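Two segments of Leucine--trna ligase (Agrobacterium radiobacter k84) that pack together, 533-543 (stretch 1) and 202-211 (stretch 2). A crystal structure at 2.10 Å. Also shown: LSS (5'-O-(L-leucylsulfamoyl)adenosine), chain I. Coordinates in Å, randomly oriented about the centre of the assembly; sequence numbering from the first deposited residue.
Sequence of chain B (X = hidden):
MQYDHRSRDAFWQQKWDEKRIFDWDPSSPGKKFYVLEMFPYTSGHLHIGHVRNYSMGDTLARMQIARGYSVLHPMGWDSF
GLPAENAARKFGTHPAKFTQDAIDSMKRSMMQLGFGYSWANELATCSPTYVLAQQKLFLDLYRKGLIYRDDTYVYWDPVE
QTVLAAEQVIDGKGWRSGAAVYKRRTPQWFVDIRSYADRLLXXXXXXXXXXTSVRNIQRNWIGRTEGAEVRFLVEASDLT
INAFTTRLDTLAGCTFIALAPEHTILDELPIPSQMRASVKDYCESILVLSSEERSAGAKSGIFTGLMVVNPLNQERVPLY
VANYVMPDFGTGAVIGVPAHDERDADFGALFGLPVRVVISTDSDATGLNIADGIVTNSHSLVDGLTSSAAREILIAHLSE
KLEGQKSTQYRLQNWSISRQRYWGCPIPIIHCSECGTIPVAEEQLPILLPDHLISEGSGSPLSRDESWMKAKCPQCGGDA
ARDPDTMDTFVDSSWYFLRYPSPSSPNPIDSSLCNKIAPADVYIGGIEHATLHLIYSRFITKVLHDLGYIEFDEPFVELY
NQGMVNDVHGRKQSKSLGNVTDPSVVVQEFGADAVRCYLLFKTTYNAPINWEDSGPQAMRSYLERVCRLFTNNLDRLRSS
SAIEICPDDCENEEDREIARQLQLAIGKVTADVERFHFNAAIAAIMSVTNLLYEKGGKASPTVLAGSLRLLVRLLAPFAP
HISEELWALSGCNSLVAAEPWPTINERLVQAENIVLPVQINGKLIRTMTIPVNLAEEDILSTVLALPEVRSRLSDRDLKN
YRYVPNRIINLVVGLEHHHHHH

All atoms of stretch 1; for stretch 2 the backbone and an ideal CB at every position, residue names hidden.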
# COMPACT_ATOMS: atom_id res chain seq x y z
N HIS B 533 -0.52 7.77 -1.16
CA HIS B 533 0.88 7.37 -1.24
C HIS B 533 1.16 6.39 -2.40
O HIS B 533 2.20 6.50 -3.06
CB HIS B 533 1.34 6.85 0.11
CG HIS B 533 2.54 5.94 0.06
ND1 HIS B 533 3.82 6.40 -0.16
CD2 HIS B 533 2.67 4.60 0.31
CE1 HIS B 533 4.67 5.39 -0.11
NE2 HIS B 533 4.00 4.28 0.15
N LEU B 534 0.21 5.49 -2.72
CA LEU B 534 0.41 4.50 -3.78
C LEU B 534 0.35 5.15 -5.15
O LEU B 534 0.89 4.61 -6.08
CB LEU B 534 -0.63 3.33 -3.66
CG LEU B 534 -0.50 2.47 -2.38
CD1 LEU B 534 -1.65 1.51 -2.11
CD2 LEU B 534 0.85 1.72 -2.39
N ILE B 535 -0.32 6.30 -5.32
CA ILE B 535 -0.14 7.03 -6.59
C ILE B 535 1.18 7.76 -6.58
O ILE B 535 1.94 7.67 -7.51
CB ILE B 535 -1.20 8.10 -6.81
CG1 ILE B 535 -2.52 7.45 -7.16
CG2 ILE B 535 -0.79 9.05 -7.96
CD1 ILE B 535 -2.61 6.98 -8.60
N TYR B 536 1.40 8.59 -5.56
CA TYR B 536 2.60 9.47 -5.57
C TYR B 536 3.95 8.70 -5.67
O TYR B 536 4.83 9.09 -6.39
CB TYR B 536 2.61 10.31 -4.30
CG TYR B 536 1.46 11.29 -4.13
CD1 TYR B 536 1.06 12.14 -5.16
CD2 TYR B 536 0.81 11.38 -2.95
CE1 TYR B 536 -0.01 13.03 -4.99
CE2 TYR B 536 -0.21 12.30 -2.73
CZ TYR B 536 -0.62 13.12 -3.75
OH TYR B 536 -1.64 13.97 -3.47
N SER B 537 4.10 7.64 -4.86
CA SER B 537 5.26 6.73 -4.87
C SER B 537 5.52 6.10 -6.24
O SER B 537 6.68 6.00 -6.69
CB SER B 537 5.06 5.62 -3.81
OG SER B 537 3.92 4.80 -4.13
N ARG B 538 4.45 5.69 -6.94
CA ARG B 538 4.67 5.18 -8.29
C ARG B 538 5.14 6.33 -9.18
O ARG B 538 6.05 6.15 -9.99
CB ARG B 538 3.43 4.50 -8.86
CG ARG B 538 2.99 3.26 -8.09
CD ARG B 538 1.68 2.71 -8.69
NE ARG B 538 1.96 2.37 -10.09
CZ ARG B 538 1.28 2.75 -11.17
NH1 ARG B 538 0.13 3.42 -11.09
NH2 ARG B 538 1.74 2.40 -12.36
N PHE B 539 4.55 7.50 -9.03
CA PHE B 539 4.93 8.64 -9.86
C PHE B 539 6.41 9.05 -9.63
O PHE B 539 7.18 9.23 -10.57
CB PHE B 539 3.99 9.83 -9.59
CG PHE B 539 4.51 11.15 -10.08
CD1 PHE B 539 4.90 11.31 -11.40
CD2 PHE B 539 4.59 12.24 -9.23
CE1 PHE B 539 5.37 12.53 -11.87
CE2 PHE B 539 5.08 13.47 -9.68
CZ PHE B 539 5.46 13.61 -11.01
N ILE B 540 6.82 9.10 -8.39
CA ILE B 540 8.16 9.63 -8.07
C ILE B 540 9.20 8.59 -8.46
O ILE B 540 10.33 8.96 -8.82
CB ILE B 540 8.25 10.15 -6.61
CG1 ILE B 540 7.50 11.48 -6.49
CG2 ILE B 540 9.67 10.31 -6.06
CD1 ILE B 540 7.99 12.58 -7.39
N THR B 541 8.81 7.30 -8.47
CA THR B 541 9.74 6.24 -8.89
C THR B 541 10.07 6.37 -10.37
O THR B 541 11.24 6.32 -10.77
CB THR B 541 9.21 4.87 -8.45
OG1 THR B 541 9.17 4.85 -7.00
CG2 THR B 541 10.14 3.71 -8.96
N LYS B 542 9.06 6.66 -11.17
CA LYS B 542 9.27 6.87 -12.59
C LYS B 542 10.11 8.11 -12.86
O LYS B 542 10.99 8.12 -13.69
CB LYS B 542 7.90 6.96 -13.28
CG LYS B 542 7.10 5.64 -13.11
CD LYS B 542 5.86 5.61 -13.95
CE LYS B 542 5.00 4.36 -13.72
NZ LYS B 542 5.76 3.08 -13.85
N VAL B 543 9.82 9.18 -12.15
CA VAL B 543 10.60 10.41 -12.26
C VAL B 543 12.06 10.10 -11.94
O VAL B 543 12.93 10.42 -12.74
CB VAL B 543 10.03 11.54 -11.36
CG1 VAL B 543 10.99 12.72 -11.33
CG2 VAL B 543 8.70 11.99 -11.87
N UNK B 202 -1.12 2.99 -17.98
CA UNK B 202 -0.75 1.79 -18.73
C UNK B 202 0.13 0.77 -17.96
O UNK B 202 0.04 -0.45 -18.23
CB UNK B 202 -0.01 2.22 -20.00
N UNK B 203 0.99 1.24 -17.04
CA UNK B 203 1.85 0.32 -16.30
C UNK B 203 1.10 -0.44 -15.22
O UNK B 203 1.64 -1.40 -14.70
CB UNK B 203 3.02 1.09 -15.67
N UNK B 204 -0.13 -0.04 -14.88
CA UNK B 204 -1.02 -0.88 -14.08
C UNK B 204 -1.23 -2.30 -14.63
O UNK B 204 -1.37 -3.25 -13.84
CB UNK B 204 -2.38 -0.19 -13.96
N UNK B 205 -1.27 -2.45 -15.95
CA UNK B 205 -1.42 -3.78 -16.56
C UNK B 205 -0.27 -4.74 -16.17
O UNK B 205 -0.50 -5.93 -16.06
CB UNK B 205 -1.48 -3.64 -18.08
N UNK B 206 0.94 -4.21 -15.92
CA UNK B 206 2.08 -5.05 -15.54
C UNK B 206 2.16 -5.43 -14.04
O UNK B 206 2.95 -6.30 -13.67
CB UNK B 206 3.37 -4.32 -15.93
N UNK B 207 1.34 -4.80 -13.19
CA UNK B 207 1.43 -4.94 -11.73
C UNK B 207 0.55 -6.04 -11.25
O UNK B 207 -0.39 -5.83 -10.42
CB UNK B 207 1.06 -3.64 -11.02
N UNK B 208 0.90 -7.25 -11.68
CA UNK B 208 0.07 -8.41 -11.44
C UNK B 208 0.14 -8.77 -9.95
O UNK B 208 -0.75 -9.43 -9.42
CB UNK B 208 0.51 -9.58 -12.32
N UNK B 209 1.20 -8.31 -9.26
CA UNK B 209 1.26 -8.52 -7.81
C UNK B 209 0.44 -7.47 -7.05
O UNK B 209 0.46 -7.46 -5.85
CB UNK B 209 2.71 -8.49 -7.33
N UNK B 210 -0.31 -6.60 -7.71
CA UNK B 210 -1.20 -5.74 -6.91
C UNK B 210 -2.65 -6.21 -7.01
O UNK B 210 -3.04 -6.69 -8.06
CB UNK B 210 -1.09 -4.28 -7.37
N UNK B 211 -3.46 -6.05 -5.95
CA UNK B 211 -4.88 -6.33 -6.07
C UNK B 211 -5.53 -5.55 -7.20
O UNK B 211 -5.17 -4.37 -7.45
CB UNK B 211 -5.59 -6.02 -4.75
C1 LSS I . 0.36 6.07 7.41
N1 LSS I . -6.05 -1.74 11.14
O1 LSS I . -0.70 5.74 6.91
S1 LSS I . -0.36 5.34 9.66
C2 LSS I . -5.18 -2.15 10.22
N2 LSS I . 0.63 5.93 8.70
O2 LSS I . -3.11 1.02 7.05
N3 LSS I . -4.15 -1.39 9.78
O3 LSS I . -0.46 0.55 6.43
C4 LSS I . -3.99 -0.16 10.32
N4 LSS I . 2.51 7.34 7.32
O4 LSS I . -0.74 1.00 9.68
C5 LSS I . -4.91 0.36 11.23
O5 LSS I . -0.61 3.83 9.23
C6 LSS I . -5.97 -0.45 11.62
N6 LSS I . -6.84 0.03 12.55
C7 LSS I . 2.92 6.23 4.44
N7 LSS I . -4.52 1.62 11.54
C8 LSS I . -3.41 1.91 10.81
C9 LSS I . 1.94 5.71 5.49
N9 LSS I . -3.08 0.81 10.09
CA LSS I . 1.41 6.70 6.55
C10 LSS I . 2.17 7.18 3.49
C11 LSS I . 3.58 4.99 3.73
O1A LSS I . -1.71 5.91 9.76
C21 LSS I . -2.00 0.66 9.14
C22 LSS I . -2.18 1.54 7.95
C23 LSS I . -0.76 1.61 7.38
C24 LSS I . 0.07 1.52 8.64
C25 LSS I . 0.46 2.89 9.19
O2A LSS I . 0.20 5.21 10.99

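Stretch 1 is a helix that turns one side toward stretch 2, with Leu534, Arg538 and Lys542 spaced four residues apart and all three CA-to-CB bonds pointing toward it. These three side chains define what each position of stretch 2 can meet.

At position 202 the CA-to-CB bond points away, and nothing of stretch 1 lies within 5.5 Å of the ideal CB. Stretch 1 therefore sets no preference, and a polar residue is as suitable as any. The deposited residue is Asp202, which makes no contact with the helix.

Position 203 is the most informative. Its bond points toward the helix, and the ideal CB lies 3.8 Å from Arg538 NH2 and 3.9 Å from Lys542 NZ. Two cationic groups so near the first side-chain atom favour an acidic residue; Asn or Ser could also offer an acceptor, without the charge. With NZ already close to CB, a short acid has sufficient reach. The residue is Asp203, with chi1 at m. Its OD2 accepts a hydrogen bond from Lys542 NZ at 2.8 Å, within a salt bridge. Toward Arg538 the contact is different: NH2 lies 3.9 Å from Asp203 CB, which sits at the guanidinium edge, near its plane.

At 204 the bond points sideways, and the ideal CB is 5.1 Å from Arg538 NH2. A side chain several atoms long could bend back to the guanidinium, so Leu, Met or Gln would suit. Leu204 (m, t) does this: its CD2 lies over one guanidinium face, 3.6 Å from Arg538 NH1.

Positions 205 and 206 have helical phi/psi, and both ideal CB atoms are clear of stretch 1, so many polar residues would fit. Glu205 is poorly ordered. Ser206, with chi1 at p, bonds back locally from OG to Asp203 O at 2.9 Å.

At 207 the bond again points toward the helix, but no stretch 1 atom is within 5.5 Å of the ideal CB. A medium or long side chain is needed to cross the gap to the Arg538 side chain; Leu, Met or Gln could do so. Leu207 (m, t) brings CD1 to 3.7 Å from Arg538 NE.

Positions 208 and 209 are the middle of a type I turn from 207 to 210, out of reach of the helix. At 209, phi/psi of -82/6 does not demand glycine. The residues are Glu208 and Gly209.

At 210 the bond points toward the helix, yet the CA of 210 lies 10.8 Å from Leu534 CA. A large side chain is required, and the aliphatic parts of Leu534 and Arg538 favour an apolar or aromatic one. Trp210 (chi1 m) spans the gap: its CH2 lies 3.5 Å from Arg538 CD and 4.0 Å from Leu534 CD2, both approaches oblique to the ring. Any cation-pi attraction is weak at most, since Arg538 CZ is 6.0 Å from the Trp210 six-membered ring centroid.

Position 211, out of reach with phi -55, permits proline. Pro211 occupies the N-cap position before a helix.

Stretch 2 (202-211) DDLESLEGWP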
# COMPACT_ATOMS: atom_id res chain seq x y z
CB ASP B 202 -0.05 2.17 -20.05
CG ASP B 202 -0.92 3.09 -20.97
OD1 ASP B 202 -2.14 3.24 -20.74
OD2 ASP B 202 -0.35 3.68 -21.92
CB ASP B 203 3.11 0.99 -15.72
CG ASP B 203 4.01 1.61 -16.78
OD1 ASP B 203 3.84 1.30 -18.00
OD2 ASP B 203 4.89 2.44 -16.40
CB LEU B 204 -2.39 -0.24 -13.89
CG LEU B 204 -2.35 1.02 -13.00
CD1 LEU B 204 -3.60 1.83 -13.21
CD2 LEU B 204 -2.20 0.68 -11.55
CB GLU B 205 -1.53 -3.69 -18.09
CG GLU B 205 -2.85 -3.14 -18.61
CD GLU B 205 -2.84 -2.87 -20.13
OE1 GLU B 205 -2.73 -3.84 -20.95
OE2 GLU B 205 -2.96 -1.68 -20.52
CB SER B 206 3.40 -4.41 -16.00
OG SER B 206 3.74 -3.27 -15.22
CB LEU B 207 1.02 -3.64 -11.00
CG LEU B 207 2.01 -2.51 -11.03
CD1 LEU B 207 1.42 -1.29 -10.31
CD2 LEU B 207 3.36 -2.95 -10.45
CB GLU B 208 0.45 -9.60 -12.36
CG GLU B 208 -0.77 -10.45 -12.77
CD GLU B 208 -1.86 -9.69 -13.57
OE1 GLU B 208 -1.55 -8.65 -14.20
OE2 GLU B 208 -3.05 -10.13 -13.57
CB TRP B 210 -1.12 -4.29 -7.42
CG TRP B 210 0.14 -3.58 -7.12
CD1 TRP B 210 1.40 -4.06 -7.16
CD2 TRP B 210 0.24 -2.19 -6.83
NE1 TRP B 210 2.30 -3.07 -6.82
CE2 TRP B 210 1.59 -1.90 -6.64
CE3 TRP B 210 -0.69 -1.17 -6.69
CZ2 TRP B 210 2.04 -0.62 -6.27
CZ3 TRP B 210 -0.25 0.11 -6.34
CH2 TRP B 210 1.10 0.36 -6.13
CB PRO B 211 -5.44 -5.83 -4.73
CG PRO B 211 -4.32 -6.01 -3.80
CD PRO B 211 -3.09 -5.72 -4.56
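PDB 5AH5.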